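Local coordinates for sigma regulatory family protein-PP2C phosphatase (Chlamydia trachomatis serovar L2, PDB 6MAB) that probably acts as a membrane-bound phosphatase, this piece being its periplasmic sensor domain, with a likely role in TCA cycle regulation, at residues 73-78 with 90-95. Residues are numbered along the deposited sequence; the frame is centred on the assembly and turned at random.
Sequences KEISLV and ASSRIE
Where the hairpin strands part, the Ser-92 side chain stands in for a backbone acceptor: Ile-75 N donates to Ser-92 OG at 2.9 Å, nearly straight, while Ser-92 N returns a bond to Ile-75 O. Ser-92 OG lies between its own backbone N and carbonyl carbon (chi1 66°), against Ile-75 CG2. Before this point the pairing is ordinary antiparallel. Leu-77 N donates to Ala-90 O at 2.8 Å, the reverse bond is weak, and the two CB atoms touch.

On the other face, at the non-hydrogen-bonded pair, the hydroxyls of Ser-76 and Ser-91 meet with their OG atoms 2.7 Å apart. Ser-76 OG donates to Glu-74 OE2, reaching it on the anti side of the carboxylate, and this oxygen is also bound by Tyr-101. Ser-91 OG in turn accepts from Arg-93 N at 2.9 Å, an ST turn at the end of the strand.

The turn brings Arg-93 across the extended Glu-74 side chain at about a right angle. Glu-74 OE1 and Arg-93 NH1 form a salt bridge at 2.7 Å, but its hydrogen bond is weak, bent to 126°. The carboxylate and guanidinium planes are 65° apart. Arg-93 NE makes a second salt bridge, nearly straight, to Glu-95 OE2, which lies in the guanidinium plane but is met from above its own carboxylate plane. Lys-73 CE lies over one face of the guanidinium, 4.1 Å above it and offset toward the rim.

Strand 86-91 is outermost in its five-stranded antiparallel sheet; strand 74-80 pairs on its other side with 142-151, where Lys-73 and Glu-74 form a classic bulge opposite Leu-149. Helices 35-45 and 58-68 pack over Ile-75, Leu-77 and Ala-90.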
loop_
_atom_site.group_PDB
_atom_site.type_symbol
_atom_site.label_atom_id
_atom_site.label_comp_id
_atom_site.label_asym_id
_atom_site.label_seq_id
_atom_site.Cartn_x
_atom_site.Cartn_y
_atom_site.Cartn_z
ATOM N N LYS A 73 6.982 1.619 -12.993
ATOM C CA LYS A 73 7.749 2.816 -12.691
ATOM C C LYS A 73 9.214 2.466 -12.487
ATOM O O LYS A 73 10.096 3.239 -12.872
ATOM C CB LYS A 73 7.176 3.522 -11.463
ATOM C CG LYS A 73 8.014 4.734 -11.028
ATOM C CD LYS A 73 7.430 5.444 -9.809
ATOM C CE LYS A 73 8.246 6.681 -9.455
ATOM N NZ LYS A 73 7.760 7.851 -10.214
ATOM N N GLU A 74 9.485 1.294 -11.919
ATOM C CA GLU A 74 10.849 0.843 -11.689
ATOM C C GLU A 74 10.849 -0.660 -11.518
ATOM O O GLU A 74 10.030 -1.201 -10.770
ATOM C CB GLU A 74 11.445 1.494 -10.427
ATOM C CG GLU A 74 12.871 1.043 -10.083
ATOM C CD GLU A 74 13.445 1.780 -8.873
ATOM O OE1 GLU A 74 13.023 2.928 -8.653
ATOM O OE2 GLU A 74 14.304 1.218 -8.146
ATOM N N ILE A 75 11.781 -1.328 -12.179
ATOM C CA ILE A 75 12.178 -2.662 -11.768
ATOM C C ILE A 75 13.693 -2.669 -11.597
ATOM O O ILE A 75 14.425 -2.242 -12.497
ATOM C CB ILE A 75 11.706 -3.732 -12.771
ATOM C CG1 ILE A 75 12.224 -5.086 -12.341
ATOM C CG2 ILE A 75 12.182 -3.412 -14.165
ATOM C CD1 ILE A 75 11.490 -6.217 -13.010
ATOM N N SER A 76 14.160 -3.107 -10.417
ATOM C CA SER A 76 15.570 -3.033 -10.049
ATOM C C SER A 76 16.059 -4.338 -9.433
ATOM O O SER A 76 15.362 -4.959 -8.635
ATOM C CB SER A 76 15.822 -1.901 -9.040
ATOM O OG SER A 76 15.581 -0.640 -9.629
ATOM N N LEU A 77 17.280 -4.715 -9.801
ATOM C CA LEU A 77 18.034 -5.744 -9.111
ATOM C C LEU A 77 18.925 -5.063 -8.094
ATOM O O LEU A 77 19.791 -4.251 -8.463
ATOM C CB LEU A 77 18.893 -6.544 -10.075
ATOM C CG LEU A 77 18.308 -7.582 -11.001
ATOM C CD1 LEU A 77 19.479 -8.169 -11.798
ATOM C CD2 LEU A 77 17.578 -8.647 -10.190
ATOM N N VAL A 78 18.725 -5.412 -6.831
ATOM C CA VAL A 78 19.384 -4.775 -5.701
ATOM C C VAL A 78 20.293 -5.812 -5.068
ATOM O O VAL A 78 19.823 -6.812 -4.517
ATOM C CB VAL A 78 18.366 -4.224 -4.695
ATOM C CG1 VAL A 78 19.085 -3.385 -3.596
ATOM C CG2 VAL A 78 17.332 -3.392 -5.419
ATOM N N ALA A 90 21.234 -3.029 -11.185
ATOM C CA ALA A 90 20.595 -2.925 -12.489
ATOM C C ALA A 90 19.189 -2.383 -12.274
ATOM O O ALA A 90 18.526 -2.757 -11.304
ATOM C CB ALA A 90 20.552 -4.278 -13.203
ATOM N N SER A 91 18.750 -1.484 -13.161
ATOM C CA SER A 91 17.417 -0.904 -13.053
ATOM C C SER A 91 16.886 -0.469 -14.415
ATOM O O SER A 91 17.639 0.005 -15.273
ATOM C CB SER A 91 17.415 0.310 -12.122
ATOM O OG SER A 91 16.085 0.757 -11.914
ATOM N N SER A 92 15.577 -0.628 -14.600
ATOM C CA SER A 92 14.888 0.009 -15.717
ATOM C C SER A 92 14.899 1.522 -15.599
ATOM O O SER A 92 14.636 2.204 -16.594
ATOM C CB SER A 92 13.442 -0.479 -15.799
ATOM O OG SER A 92 12.699 -0.061 -14.670
ATOM N N ARG A 93 15.165 2.052 -14.399
ATOM C CA ARG A 93 15.349 3.489 -14.169
ATOM C C ARG A 93 16.844 3.742 -14.109
ATOM O O ARG A 93 17.472 3.549 -13.065
ATOM C CB ARG A 93 14.689 3.953 -12.875
ATOM C CG ARG A 93 13.228 4.317 -12.984
ATOM C CD ARG A 93 12.642 4.603 -11.605
ATOM N NE ARG A 93 12.910 5.951 -11.120
ATOM C CZ ARG A 93 12.672 6.353 -9.872
ATOM N NH1 ARG A 93 12.174 5.510 -8.971
ATOM N NH2 ARG A 93 12.939 7.598 -9.518
ATOM N N ILE A 94 17.412 4.192 -15.231
ATOM C CA ILE A 94 18.860 4.319 -15.325
ATOM C C ILE A 94 19.376 5.215 -14.216
ATOM O O ILE A 94 20.464 4.991 -13.664
ATOM C CB ILE A 94 19.251 4.854 -16.716
ATOM C CG1 ILE A 94 18.687 3.939 -17.813
ATOM C CG2 ILE A 94 20.767 5.018 -16.838
ATOM C CD1 ILE A 94 19.049 2.475 -17.673
ATOM N N GLU A 95 18.598 6.244 -13.872
ATOM C CA GLU A 95 19.012 7.221 -12.878
ATOM C C GLU A 95 19.165 6.605 -11.486
ATOM O O GLU A 95 19.862 7.176 -10.638
ATOM C CB GLU A 95 17.998 8.374 -12.858
ATOM C CG GLU A 95 16.575 8.003 -12.375
ATOM C CD GLU A 95 15.599 7.604 -13.500
ATOM O OE1 GLU A 95 16.032 7.146 -14.585
ATOM O OE2 GLU A 95 14.372 7.751 -13.283
HETATM O O HOH W 1 10.932 1.395 -15.485
#